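Local coordinates for MmeI (Methylophilus methylotrophus, PDB 5HR4), which is a type IIL restriction-modification enzyme that binds DNA and probably methylates adenine at N6, using S-adenosyl-L-methionine as the methyl donor, at residues R688-L693 / N768-N773; Q758-G763 / S807-S812; L784-L789 / E835-I840. All coordinates share one frame; numbering follows the deposited sequence.

Contact 1. Residues R688-L693 / N768-N773. With nucleotides of chain C.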
loop_
_atom_site.group_PDB
_atom_site.type_symbol
_atom_site.label_atom_id
_atom_site.label_comp_id
_atom_site.label_asym_id
_atom_site.label_seq_id
_atom_site.Cartn_x
_atom_site.Cartn_y
_atom_site.Cartn_z
ATOM N N ARG A 688 -27.562 18.507 -11.323
ATOM C CA ARG A 688 -26.585 19.483 -10.867
ATOM C C ARG A 688 -26.469 20.599 -11.909
ATOM O O ARG A 688 -26.622 20.361 -13.115
ATOM C CB ARG A 688 -25.223 18.805 -10.647
ATOM C CG ARG A 688 -24.511 19.159 -9.374
ATOM C CD ARG A 688 -23.218 18.351 -9.259
ATOM N NE ARG A 688 -22.296 18.931 -8.297
ATOM C CZ ARG A 688 -21.035 18.539 -8.151
ATOM N NH1 ARG A 688 -20.561 17.567 -8.917
ATOM N NH2 ARG A 688 -20.237 19.129 -7.254
ATOM N N TRP A 689 -26.158 21.819 -11.444
ATOM C CA TRP A 689 -26.073 22.979 -12.319
ATOM C C TRP A 689 -24.763 23.727 -12.108
ATOM O O TRP A 689 -24.254 23.814 -10.986
ATOM C CB TRP A 689 -27.235 23.935 -12.068
ATOM C CG TRP A 689 -28.576 23.316 -12.261
ATOM C CD1 TRP A 689 -29.324 22.668 -11.324
ATOM C CD2 TRP A 689 -29.337 23.286 -13.476
ATOM N NE1 TRP A 689 -30.501 22.235 -11.878
ATOM C CE2 TRP A 689 -30.533 22.599 -13.199
ATOM C CE3 TRP A 689 -29.121 23.778 -14.772
ATOM C CZ2 TRP A 689 -31.519 22.383 -14.172
ATOM C CZ3 TRP A 689 -30.104 23.569 -15.741
ATOM C CH2 TRP A 689 -31.287 22.877 -15.431
ATOM N N CYS A 690 -24.246 24.314 -13.189
ATOM C CA CYS A 690 -23.121 25.227 -13.095
ATOM C C CYS A 690 -23.470 26.586 -13.688
ATOM O O CYS A 690 -24.302 26.686 -14.593
ATOM C CB CYS A 690 -21.884 24.671 -13.808
ATOM S SG CYS A 690 -22.012 24.516 -15.624
ATOM N N LEU A 691 -22.830 27.635 -13.151
ATOM C CA LEU A 691 -22.751 28.945 -13.792
ATOM C C LEU A 691 -21.753 28.861 -14.934
ATOM O O LEU A 691 -20.549 28.747 -14.690
ATOM C CB LEU A 691 -22.289 30.003 -12.799
ATOM C CG LEU A 691 -23.305 30.990 -12.233
ATOM C CD1 LEU A 691 -24.299 31.433 -13.287
ATOM C CD2 LEU A 691 -24.017 30.298 -11.136
ATOM N N TRP A 692 -22.224 28.936 -16.180
ATOM C CA TRP A 692 -21.342 28.786 -17.343
ATOM C C TRP A 692 -21.112 30.162 -17.967
ATOM O O TRP A 692 -21.972 30.689 -18.680
ATOM C CB TRP A 692 -21.913 27.795 -18.350
ATOM C CG TRP A 692 -20.988 27.534 -19.480
ATOM C CD1 TRP A 692 -21.102 27.992 -20.760
ATOM C CD2 TRP A 692 -19.784 26.764 -19.436
ATOM N NE1 TRP A 692 -20.050 27.548 -21.523
ATOM C CE2 TRP A 692 -19.222 26.790 -20.731
ATOM C CE3 TRP A 692 -19.132 26.040 -18.430
ATOM C CZ2 TRP A 692 -18.036 26.127 -21.044
ATOM C CZ3 TRP A 692 -17.954 25.378 -18.743
ATOM C CH2 TRP A 692 -17.419 25.428 -20.042
ATOM N N LEU A 693 -19.921 30.718 -17.728
ATOM C CA LEU A 693 -19.597 32.098 -18.069
ATOM C C LEU A 693 -18.625 32.242 -19.229
ATOM O O LEU A 693 -18.298 33.378 -19.593
ATOM C CB LEU A 693 -19.035 32.808 -16.841
ATOM C CG LEU A 693 -20.012 32.691 -15.675
ATOM C CD1 LEU A 693 -19.371 33.120 -14.388
ATOM C CD2 LEU A 693 -21.249 33.522 -15.968
ATOM N N ASN A 768 -25.840 21.186 -24.672
ATOM C CA ASN A 768 -25.980 22.286 -23.723
ATOM C C ASN A 768 -25.642 21.901 -22.288
ATOM O O ASN A 768 -25.535 22.786 -21.431
ATOM C CB ASN A 768 -27.400 22.864 -23.778
ATOM C CG ASN A 768 -27.556 23.924 -24.864
ATOM O OD1 ASN A 768 -26.666 24.756 -25.061
ATOM N ND2 ASN A 768 -28.686 23.890 -25.581
ATOM N N VAL A 769 -25.470 20.638 -21.996
ATOM C CA VAL A 769 -25.075 20.253 -20.649
ATOM C C VAL A 769 -23.556 20.222 -20.593
ATOM O O VAL A 769 -22.890 19.749 -21.521
ATOM C CB VAL A 769 -25.701 18.904 -20.234
ATOM C CG1 VAL A 769 -26.692 18.398 -21.293
ATOM C CG2 VAL A 769 -24.613 17.887 -19.875
ATOM N N ILE A 770 -23.007 20.775 -19.525
ATOM C CA ILE A 770 -21.568 20.892 -19.361
ATOM C C ILE A 770 -21.082 19.630 -18.655
ATOM O O ILE A 770 -21.590 19.289 -17.582
ATOM C CB ILE A 770 -21.223 22.155 -18.556
ATOM C CG1 ILE A 770 -21.739 23.410 -19.282
ATOM C CG2 ILE A 770 -19.736 22.235 -18.274
ATOM C CD1 ILE A 770 -21.077 23.691 -20.653
ATOM N N SER A 771 -20.117 18.926 -19.256
ATOM C CA SER A 771 -19.573 17.698 -18.666
ATOM C C SER A 771 -18.313 17.996 -17.856
ATOM O O SER A 771 -17.419 18.705 -18.327
ATOM C CB SER A 771 -19.265 16.653 -19.741
ATOM O OG SER A 771 -18.624 17.234 -20.866
ATOM N N SER A 772 -18.247 17.448 -16.642
ATOM C CA SER A 772 -17.159 17.694 -15.699
ATOM C C SER A 772 -15.930 16.855 -16.059
ATOM O O SER A 772 -15.992 15.942 -16.892
ATOM C CB SER A 772 -17.647 17.414 -14.271
ATOM O OG SER A 772 -16.753 16.643 -13.499
ATOM N N ASN A 773 -14.783 17.176 -15.433
ATOM C CA ASN A 773 -13.575 16.413 -15.765
ATOM C C ASN A 773 -13.601 14.994 -15.208
ATOM O O ASN A 773 -12.669 14.229 -15.483
ATOM C CB ASN A 773 -12.275 17.134 -15.324
ATOM C CG ASN A 773 -12.205 17.452 -13.824
ATOM O OD1 ASN A 773 -13.096 18.084 -13.265
ATOM N ND2 ASN A 773 -11.115 17.041 -13.183
ATOM P P DC C 8 -17.174 17.686 -7.404
ATOM O OP1 DC C 8 -17.963 18.364 -6.355
ATOM O OP2 DC C 8 -17.437 17.778 -8.855
ATOM O "O5'" DC C 8 -15.628 18.040 -7.225
ATOM C "C5'" DC C 8 -15.080 18.128 -5.936
ATOM C "C4'" DC C 8 -13.587 18.311 -6.027
ATOM O "O4'" DC C 8 -12.965 17.073 -6.424
ATOM C "C3'" DC C 8 -13.130 19.366 -7.025
ATOM O "O3'" DC C 8 -12.598 20.377 -6.280
ATOM C "C2'" DC C 8 -12.044 18.663 -7.888
ATOM C "C1'" DC C 8 -11.795 17.342 -7.155
ATOM N N1 DC C 8 -11.591 16.149 -8.015
ATOM C C2 DC C 8 -10.540 15.250 -7.718
ATOM O O2 DC C 8 -9.743 15.530 -6.794
ATOM N N3 DC C 8 -10.402 14.118 -8.474
ATOM C C4 DC C 8 -11.289 13.850 -9.452
ATOM N N4 DC C 8 -11.127 12.711 -10.172
ATOM C C5 DC C 8 -12.375 14.750 -9.746
ATOM C C6 DC C 8 -12.489 15.867 -8.999
ATOM P P DG C 9 -12.128 21.753 -6.939
ATOM O OP1 DG C 9 -12.405 22.704 -5.850
ATOM O OP2 DG C 9 -12.684 21.836 -8.309
ATOM O "O5'" DG C 9 -10.553 21.584 -7.086
ATOM C "C5'" DG C 9 -9.764 21.555 -5.943
ATOM C "C4'" DG C 9 -8.400 21.010 -6.267
ATOM O "O4'" DG C 9 -8.515 19.708 -6.908
ATOM C "C3'" DG C 9 -7.584 21.852 -7.238
ATOM O "O3'" DG C 9 -6.239 21.678 -6.912
ATOM C "C2'" DG C 9 -7.886 21.184 -8.565
ATOM C "C1'" DG C 9 -7.782 19.752 -8.106
ATOM N N9 DG C 9 -8.321 18.794 -9.038
ATOM C C8 DG C 9 -9.375 18.957 -9.915
ATOM N N7 DG C 9 -9.595 17.913 -10.643
ATOM C C5 DG C 9 -8.631 16.993 -10.206
ATOM C C6 DG C 9 -8.368 15.661 -10.609
ATOM O O6 DG C 9 -8.946 14.991 -11.469
ATOM N N1 DG C 9 -7.295 15.118 -9.908
ATOM C C2 DG C 9 -6.586 15.770 -8.929
ATOM N N2 DG C 9 -5.595 15.098 -8.345
ATOM N N3 DG C 9 -6.826 16.992 -8.552
ATOM C C4 DG C 9 -7.854 17.539 -9.225
#
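Cys-690 and Ile-770 face each other with their CA atoms 7.8 Å apart, but no backbone hydrogen bond joins their strands, because strand 673-677 comes between them in the sheet order. Side chains make the contact. Ile-770 lays its CD1 methyl over the six-membered ring of Trp-692, 3.6 Å from the ring centroid and 13° off the normal, a CH-pi contact. Its other branch, CG2, reaches CZ3 of Trp-692 at 3.6 Å, while CG1 lies 3.8 Å from SG of Cys-690, a small apolar group suited to this buried place. With CG anti to the backbone N (chi1 -175°), Trp-692 brings its broad face to the isoleucine; Phe-736 meets the indole edge-to-face. Were the indole cut back to an alanine here, the CD1 methyl of Ile-770 would probably lose its aromatic platform and a gap would open in this buried layer. DNA lies at the far ends of the segments. Extended Arg-688 grips the DC8 phosphate of chain C in its guanidinium plane, NH1 to OP2 and NH2 to OP1, and Asn-773 donates from ND2 to N7 of DG9 of chain C at 3.1 Å. The doubly held phosphate and the guanine N7 met from the major groove place these segments on the DNA-facing side of the target recognition domain.

Contact 2. Residues Q758-G763 / S807-S812. With nucleotides of chain B; nucleotides of chain C.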
loop_
_atom_site.group_PDB
_atom_site.type_symbol
_atom_site.label_atom_id
_atom_site.label_comp_id
_atom_site.label_asym_id
_atom_site.label_seq_id
_atom_site.Cartn_x
_atom_site.Cartn_y
_atom_site.Cartn_z
ATOM N N GLN A 758 -20.401 -5.072 -15.605
ATOM C CA GLN A 758 -19.742 -5.766 -16.701
ATOM C C GLN A 758 -19.477 -4.830 -17.869
ATOM O O GLN A 758 -18.650 -5.141 -18.735
ATOM C CB GLN A 758 -20.583 -6.973 -17.148
ATOM N N PHE A 759 -20.182 -3.704 -17.909
ATOM C CA PHE A 759 -20.008 -2.651 -18.895
ATOM C C PHE A 759 -19.957 -1.326 -18.152
ATOM O O PHE A 759 -20.641 -1.153 -17.138
ATOM C CB PHE A 759 -21.157 -2.651 -19.905
ATOM C CG PHE A 759 -21.502 -4.011 -20.429
ATOM C CD1 PHE A 759 -20.827 -4.540 -21.522
ATOM C CD2 PHE A 759 -22.493 -4.775 -19.824
ATOM C CE1 PHE A 759 -21.134 -5.820 -22.008
ATOM C CE2 PHE A 759 -22.816 -6.048 -20.305
ATOM C CZ PHE A 759 -22.133 -6.566 -21.400
ATOM N N ILE A 760 -19.141 -0.397 -18.642
ATOM C CA ILE A 760 -19.172 0.969 -18.124
ATOM C C ILE A 760 -20.391 1.674 -18.699
ATOM O O ILE A 760 -20.485 1.836 -19.924
ATOM C CB ILE A 760 -17.893 1.742 -18.463
ATOM C CG1 ILE A 760 -16.690 1.130 -17.763
ATOM C CG2 ILE A 760 -18.010 3.178 -18.004
ATOM C CD1 ILE A 760 -15.448 1.953 -17.915
ATOM N N PRO A 761 -21.349 2.099 -17.865
ATOM C CA PRO A 761 -22.503 2.858 -18.376
ATOM C C PRO A 761 -22.100 4.128 -19.100
ATOM O O PRO A 761 -21.658 5.093 -18.473
ATOM C CB PRO A 761 -23.301 3.198 -17.108
ATOM C CG PRO A 761 -22.773 2.276 -16.054
ATOM C CD PRO A 761 -21.360 1.983 -16.399
ATOM N N ILE A 762 -22.255 4.140 -20.416
ATOM C CA ILE A 762 -21.996 5.319 -21.225
ATOM C C ILE A 762 -23.302 5.754 -21.904
ATOM O O ILE A 762 -24.289 5.028 -21.914
ATOM C CB ILE A 762 -20.892 5.040 -22.255
ATOM C CG1 ILE A 762 -21.339 3.945 -23.207
ATOM C CG2 ILE A 762 -19.627 4.579 -21.554
ATOM C CD1 ILE A 762 -20.268 3.577 -24.163
ATOM N N GLY A 763 -23.314 6.961 -22.457
ATOM C CA GLY A 763 -24.546 7.384 -23.106
ATOM C C GLY A 763 -24.394 8.713 -23.814
ATOM O O GLY A 763 -23.337 9.347 -23.769
ATOM N N SER A 807 -9.841 -0.333 -6.699
ATOM C CA SER A 807 -10.202 -1.324 -7.695
ATOM C C SER A 807 -11.294 -0.876 -8.657
ATOM O O SER A 807 -11.558 -1.600 -9.623
ATOM C CB SER A 807 -10.627 -2.634 -7.005
ATOM O OG SER A 807 -9.489 -3.435 -6.654
ATOM N N ARG A 808 -11.933 0.283 -8.443
ATOM C CA ARG A 808 -12.940 0.724 -9.401
ATOM C C ARG A 808 -12.290 0.968 -10.754
ATOM O O ARG A 808 -11.112 1.317 -10.844
ATOM C CB ARG A 808 -13.653 1.998 -8.947
ATOM C CG ARG A 808 -13.627 2.244 -7.503
ATOM C CD ARG A 808 -14.694 1.547 -6.751
ATOM N NE ARG A 808 -14.234 1.479 -5.375
ATOM C CZ ARG A 808 -13.456 0.507 -4.915
ATOM N NH1 ARG A 808 -13.103 -0.484 -5.730
ATOM N NH2 ARG A 808 -13.049 0.513 -3.647
ATOM N N TYR A 809 -13.058 0.739 -11.821
ATOM C CA TYR A 809 -12.586 1.120 -13.138
ATOM C C TYR A 809 -12.173 2.585 -13.097
ATOM O O TYR A 809 -12.820 3.405 -12.443
ATOM C CB TYR A 809 -13.680 0.907 -14.187
ATOM C CG TYR A 809 -14.263 -0.477 -14.243
ATOM C CD1 TYR A 809 -13.497 -1.589 -13.907
ATOM C CD2 TYR A 809 -15.586 -0.681 -14.628
ATOM C CE1 TYR A 809 -14.021 -2.861 -13.942
ATOM C CE2 TYR A 809 -16.122 -1.954 -14.673
ATOM C CZ TYR A 809 -15.332 -3.052 -14.332
ATOM O OH TYR A 809 -15.851 -4.332 -14.374
ATOM N N ARG A 810 -11.068 2.909 -13.763
ATOM C CA ARG A 810 -10.719 4.297 -14.058
ATOM C C ARG A 810 -10.446 4.382 -15.547
ATOM O O ARG A 810 -9.488 3.781 -16.039
ATOM C CB ARG A 810 -9.506 4.796 -13.269
ATOM C CG ARG A 810 -9.211 6.250 -13.601
ATOM C CD ARG A 810 -7.959 6.799 -12.937
ATOM N NE ARG A 810 -8.070 6.753 -11.497
ATOM C CZ ARG A 810 -7.200 6.119 -10.726
ATOM N NH1 ARG A 810 -6.159 5.524 -11.292
ATOM N NH2 ARG A 810 -7.352 6.104 -9.402
ATOM N N TYR A 811 -11.279 5.118 -16.262
ATOM C CA TYR A 811 -11.074 5.223 -17.689
ATOM C C TYR A 811 -10.058 6.311 -17.967
ATOM O O TYR A 811 -9.852 7.216 -17.157
ATOM C CB TYR A 811 -12.396 5.527 -18.399
ATOM C CG TYR A 811 -12.361 5.180 -19.866
ATOM C CD1 TYR A 811 -11.854 6.075 -20.791
ATOM C CD2 TYR A 811 -12.827 3.946 -20.330
ATOM C CE1 TYR A 811 -11.806 5.759 -22.142
ATOM C CE2 TYR A 811 -12.777 3.615 -21.688
ATOM C CZ TYR A 811 -12.267 4.526 -22.584
ATOM O OH TYR A 811 -12.196 4.237 -23.924
ATOM N N SER A 812 -9.401 6.219 -19.117
ATOM C CA SER A 812 -8.632 7.369 -19.565
ATOM C C SER A 812 -8.374 7.238 -21.054
ATOM O O SER A 812 -7.974 6.167 -21.526
ATOM C CB SER A 812 -7.317 7.493 -18.812
ATOM O OG SER A 812 -6.399 6.558 -19.335
ATOM P P DC B 5 -3.763 5.957 -13.814
ATOM O OP1 DC B 5 -2.749 4.880 -13.948
ATOM O OP2 DC B 5 -5.205 5.724 -14.004
ATOM O "O5'" DC B 5 -3.645 6.535 -12.340
ATOM C "C5'" DC B 5 -2.420 7.000 -11.862
ATOM C "C4'" DC B 5 -2.678 7.954 -10.727
ATOM O "O4'" DC B 5 -3.430 9.073 -11.205
ATOM C "C3'" DC B 5 -3.565 7.398 -9.638
ATOM O "O3'" DC B 5 -2.790 6.636 -8.758
ATOM C "C2'" DC B 5 -4.115 8.666 -8.970
ATOM C "C1'" DC B 5 -3.983 9.719 -10.080
ATOM N N1 DC B 5 -5.239 10.331 -10.491
ATOM C C2 DC B 5 -5.440 11.690 -10.245
ATOM O O2 DC B 5 -4.565 12.318 -9.649
ATOM N N3 DC B 5 -6.593 12.271 -10.648
ATOM C C4 DC B 5 -7.515 11.534 -11.284
ATOM N N4 DC B 5 -8.648 12.136 -11.678
ATOM C C5 DC B 5 -7.313 10.144 -11.546
ATOM C C6 DC B 5 -6.167 9.596 -11.143
ATOM P P DG C 6 -20.564 4.760 -8.916
ATOM O OP1 DG C 6 -21.946 5.111 -8.518
ATOM O OP2 DG C 6 -20.312 3.734 -9.969
ATOM O "O5'" DG C 6 -19.646 6.022 -9.330
ATOM C "C5'" DG C 6 -20.137 7.315 -9.305
ATOM C "C4'" DG C 6 -19.184 8.255 -8.580
ATOM O "O4'" DG C 6 -18.559 7.614 -7.457
ATOM C "C3'" DG C 6 -18.062 8.881 -9.407
ATOM O "O3'" DG C 6 -18.083 10.229 -9.112
ATOM C "C2'" DG C 6 -16.800 8.239 -8.851
ATOM C "C1'" DG C 6 -17.198 7.981 -7.406
ATOM N N9 DG C 6 -16.504 6.854 -6.816
ATOM C C8 DG C 6 -16.792 5.529 -7.044
ATOM N N7 DG C 6 -16.035 4.718 -6.377
ATOM C C5 DG C 6 -15.189 5.548 -5.653
ATOM C C6 DG C 6 -14.164 5.221 -4.746
ATOM O O6 DG C 6 -13.784 4.102 -4.402
ATOM N N1 DG C 6 -13.546 6.350 -4.229
ATOM C C2 DG C 6 -13.885 7.645 -4.540
ATOM N N2 DG C 6 -13.174 8.601 -3.928
ATOM N N3 DG C 6 -14.857 7.973 -5.392
ATOM C C4 DG C 6 -15.461 6.873 -5.913
ATOM P P DT C 5 -22.413 -0.237 -5.312
ATOM O OP1 DT C 5 -23.729 -0.391 -5.969
ATOM O OP2 DT C 5 -21.406 -1.326 -5.372
ATOM O "O5'" DT C 5 -21.717 1.100 -5.879
ATOM C "C5'" DT C 5 -22.090 2.404 -5.342
ATOM C "C4'" DT C 5 -21.116 3.479 -5.789
ATOM O "O4'" DT C 5 -20.165 3.766 -4.725
ATOM C "C3'" DT C 5 -20.241 3.100 -6.976
ATOM O "O3'" DT C 5 -19.851 4.251 -7.583
ATOM C "C2'" DT C 5 -19.036 2.493 -6.276
ATOM C "C1'" DT C 5 -18.869 3.566 -5.243
ATOM N N1 DT C 5 -17.890 3.279 -4.145
ATOM C C2 DT C 5 -17.371 4.353 -3.463
ATOM O O2 DT C 5 -17.692 5.495 -3.697
ATOM N N3 DT C 5 -16.466 4.050 -2.503
ATOM C C4 DT C 5 -16.012 2.802 -2.148
ATOM O O4 DT C 5 -15.193 2.656 -1.244
ATOM C C5 DT C 5 -16.587 1.684 -2.906
ATOM C C7 DT C 5 -16.180 0.250 -2.602
ATOM C C6 DT C 5 -17.484 1.986 -3.875
#
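Ile-760 meets two tyrosines of the segment 807-812 in two different ways. Its CG1 approaches CD2 of Tyr-809 at 3.8 Å, and the two side chains run past each other in opposite directions. Its terminal CD1 comes to the rim of Tyr-811, near the ring plane and 4.1 Å from CD2. CG1 of the isoleucine stands beside the backbone N (chi1 -65°), and the extended chi2 (-172°) carries CD1 on to the second ring. Met-798 of helix 792-801 packs on both Ile-760 and Tyr-809, whose hydroxyl is hydrogen-bonded to the carbonyl of Arg-757, so the ring is fixed at its polar end too. Arg-810, between the tyrosines in sequence, points away from the loop. C6 of DC5 of chain B lies over one face of its guanidinium, 3.4 Å above that plane and toward the rim. NH1 donates to OP2 of the same nucleotide at 2.9 Å; NH2 forms a salt bridge with a further phosphate. Arg-808, bent at chi2, gives NE to O6 of DG6 of chain C at 2.8 Å, and has the methyl C7 of DT5 of chain C over one guanidinium face. Salt bridges from NH1 to Glu-755 and from NH2 to Glu-806 hold that group in position. Arg-808 thus meets a guanine edge in the major groove and Arg-810 holds phosphate, on an apolar backing of isoleucine and tyrosine, consistent with DNA recognition by this domain.

Contact 3. Residues L784-L789 / E835-I840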
loop_
_atom_site.group_PDB
_atom_site.type_symbol
_atom_site.label_atom_id
_atom_site.label_comp_id
_atom_site.label_asym_id
_atom_site.label_seq_id
_atom_site.Cartn_x
_atom_site.Cartn_y
_atom_site.Cartn_z
ATOM N N LEU A 784 -22.461 3.871 -34.184
ATOM C CA LEU A 784 -21.512 2.771 -34.263
ATOM C C LEU A 784 -20.516 2.819 -33.110
ATOM O O LEU A 784 -20.259 1.800 -32.452
ATOM C CB LEU A 784 -20.792 2.821 -35.610
ATOM C CG LEU A 784 -19.491 2.029 -35.741
ATOM C CD1 LEU A 784 -19.767 0.537 -35.785
ATOM C CD2 LEU A 784 -18.723 2.484 -36.977
ATOM N N ILE A 785 -19.947 4.003 -32.845
ATOM C CA ILE A 785 -18.922 4.115 -31.808
ATOM C C ILE A 785 -19.509 3.821 -30.433
ATOM O O ILE A 785 -18.841 3.226 -29.578
ATOM C CB ILE A 785 -18.275 5.502 -31.841
ATOM N N PHE A 786 -20.769 4.217 -30.208
ATOM C CA PHE A 786 -21.453 3.827 -28.979
ATOM C C PHE A 786 -21.569 2.310 -28.865
ATOM O O PHE A 786 -21.569 1.762 -27.754
ATOM C CB PHE A 786 -22.848 4.453 -28.914
ATOM C CG PHE A 786 -23.682 3.913 -27.796
ATOM C CD1 PHE A 786 -23.605 4.469 -26.534
ATOM C CD2 PHE A 786 -24.500 2.811 -27.989
ATOM C CE1 PHE A 786 -24.356 3.968 -25.485
ATOM C CE2 PHE A 786 -25.248 2.294 -26.943
ATOM C CZ PHE A 786 -25.173 2.878 -25.687
ATOM N N GLY A 787 -21.722 1.618 -29.990
ATOM C CA GLY A 787 -21.694 0.174 -29.941
ATOM C C GLY A 787 -20.326 -0.325 -29.542
ATOM O O GLY A 787 -20.200 -1.221 -28.703
ATOM N N LEU A 788 -19.284 0.281 -30.106
ATOM C CA LEU A 788 -17.934 -0.206 -29.868
ATOM C C LEU A 788 -17.559 -0.083 -28.398
ATOM O O LEU A 788 -17.054 -1.035 -27.796
ATOM C CB LEU A 788 -16.950 0.549 -30.751
ATOM C CG LEU A 788 -15.592 -0.128 -30.826
ATOM C CD1 LEU A 788 -15.750 -1.554 -31.345
ATOM C CD2 LEU A 788 -14.678 0.688 -31.718
ATOM N N LEU A 789 -17.822 1.077 -27.795
ATOM C CA LEU A 789 -17.493 1.284 -26.386
ATOM C C LEU A 789 -18.445 0.564 -25.444
ATOM O O LEU A 789 -18.148 0.453 -24.253
ATOM C CB LEU A 789 -17.503 2.773 -26.056
ATOM C CG LEU A 789 -16.748 3.666 -27.023
ATOM C CD1 LEU A 789 -16.707 5.065 -26.453
ATOM C CD2 LEU A 789 -15.347 3.123 -27.273
ATOM N N GLU A 835 -27.312 -1.529 -35.464
ATOM C CA GLU A 835 -28.617 -2.075 -35.094
ATOM C C GLU A 835 -28.631 -2.576 -33.651
ATOM O O GLU A 835 -29.601 -2.349 -32.915
ATOM C CB GLU A 835 -29.013 -3.194 -36.058
ATOM N N ALA A 836 -27.572 -3.263 -33.224
ATOM C CA ALA A 836 -27.486 -3.653 -31.819
ATOM C C ALA A 836 -27.437 -2.425 -30.915
ATOM O O ALA A 836 -28.086 -2.391 -29.859
ATOM C CB ALA A 836 -26.260 -4.533 -31.595
ATOM N N ALA A 837 -26.679 -1.404 -31.326
ATOM C CA ALA A 837 -26.599 -0.158 -30.569
ATOM C C ALA A 837 -27.987 0.404 -30.283
ATOM O O ALA A 837 -28.328 0.692 -29.129
ATOM C CB ALA A 837 -25.748 0.852 -31.334
ATOM N N PHE A 838 -28.819 0.535 -31.321
ATOM C CA PHE A 838 -30.168 1.036 -31.098
ATOM C C PHE A 838 -30.984 0.070 -30.251
ATOM O O PHE A 838 -31.864 0.504 -29.492
ATOM C CB PHE A 838 -30.860 1.315 -32.434
ATOM C CG PHE A 838 -30.405 2.588 -33.098
ATOM C CD1 PHE A 838 -30.673 3.820 -32.516
ATOM C CD2 PHE A 838 -29.713 2.554 -34.305
ATOM C CE1 PHE A 838 -30.256 4.992 -33.122
ATOM C CE2 PHE A 838 -29.292 3.728 -34.919
ATOM C CZ PHE A 838 -29.562 4.945 -34.326
ATOM N N ALA A 839 -30.696 -1.235 -30.342
ATOM C CA ALA A 839 -31.407 -2.201 -29.510
ATOM C C ALA A 839 -31.063 -2.014 -28.037
ATOM O O ALA A 839 -31.948 -2.101 -27.173
ATOM C CB ALA A 839 -31.093 -3.626 -29.966
ATOM N N ILE A 840 -29.786 -1.746 -27.733
ATOM C CA ILE A 840 -29.405 -1.376 -26.367
ATOM C C ILE A 840 -30.138 -0.109 -25.934
ATOM O O ILE A 840 -30.797 -0.077 -24.882
ATOM C CB ILE A 840 -27.878 -1.207 -26.249
ATOM C CG1 ILE A 840 -27.174 -2.557 -26.342
ATOM C CG2 ILE A 840 -27.525 -0.551 -24.939
ATOM C CD1 ILE A 840 -25.671 -2.464 -26.492
#
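Gly-787 and Ala-837 mark the near point of a helix-helix crossing, their CA atoms 5.0 Å apart. The segments belong to helices 783-790 and 827-845; their local axes approach to 8.4 Å and cross at 75°, so the touching patch is compact. The pairing joins the target recognition domain to the C-terminal domain. Along the segment 835-840, Ala-836 comes first: it turns its small methyl to the flank of the crossing, where it packs on Leu-872 of helix 863-880, and its carbonyl accepts the backbone N of Ile-840 one turn later. Ala-837 follows with its CB directed at the other helix, 4.3 Å from the backbone N of Gly-787. Glycine and alanine suit this place because neither puts bulk between the backbones. The same CB lies 4.1 Å from CD2 of Phe-786, near the plane of the ring, so the phenylalanine presents an edge to helix 827-845 and not a face. CG anti to the backbone N (chi1 170°) sends the ring toward that helix, and chi2 of 87° turns it edge-on. Phe-786 reaches well beyond the crossing, also packing on Leu-841 and Arg-844 of helix 827-845 and on Leu-747 of strand 746-750. Three residues on from Ala-837, Ile-840 again faces helix 783-790. Branched at CB, it can divide its surface: part of the side chain packs on Leu-865, Ala-868 and His-869 of helix 863-880, while the CG2 methyl meets the edge of Phe-786, 4.2 Å from CE2.

In the fold
Along the chain the segments of contacts 1 and 2 alternate, as do those of contacts 2 and 3, whereas contact 1 closes before contact 3 opens. Contacts 1 and 2 both belong to the target recognition domain, with centres 21 Å apart and nearest atoms about 8 Å apart; the strands of contact 1 and strand 808-810 of contact 2 lie in different sheets, yet both contacts carry residues that touch DNA. Contact 3, centred 26 Å from contact 1 and 16 Å from contact 2, brings in the C-terminal domain and stays about 14 Å from the DNA at its nearest atom. Ile-762 packs against Leu-789, so the loop 758-763, behind the DNA-contacting strand 808-810, is joined to the helices of contact 3.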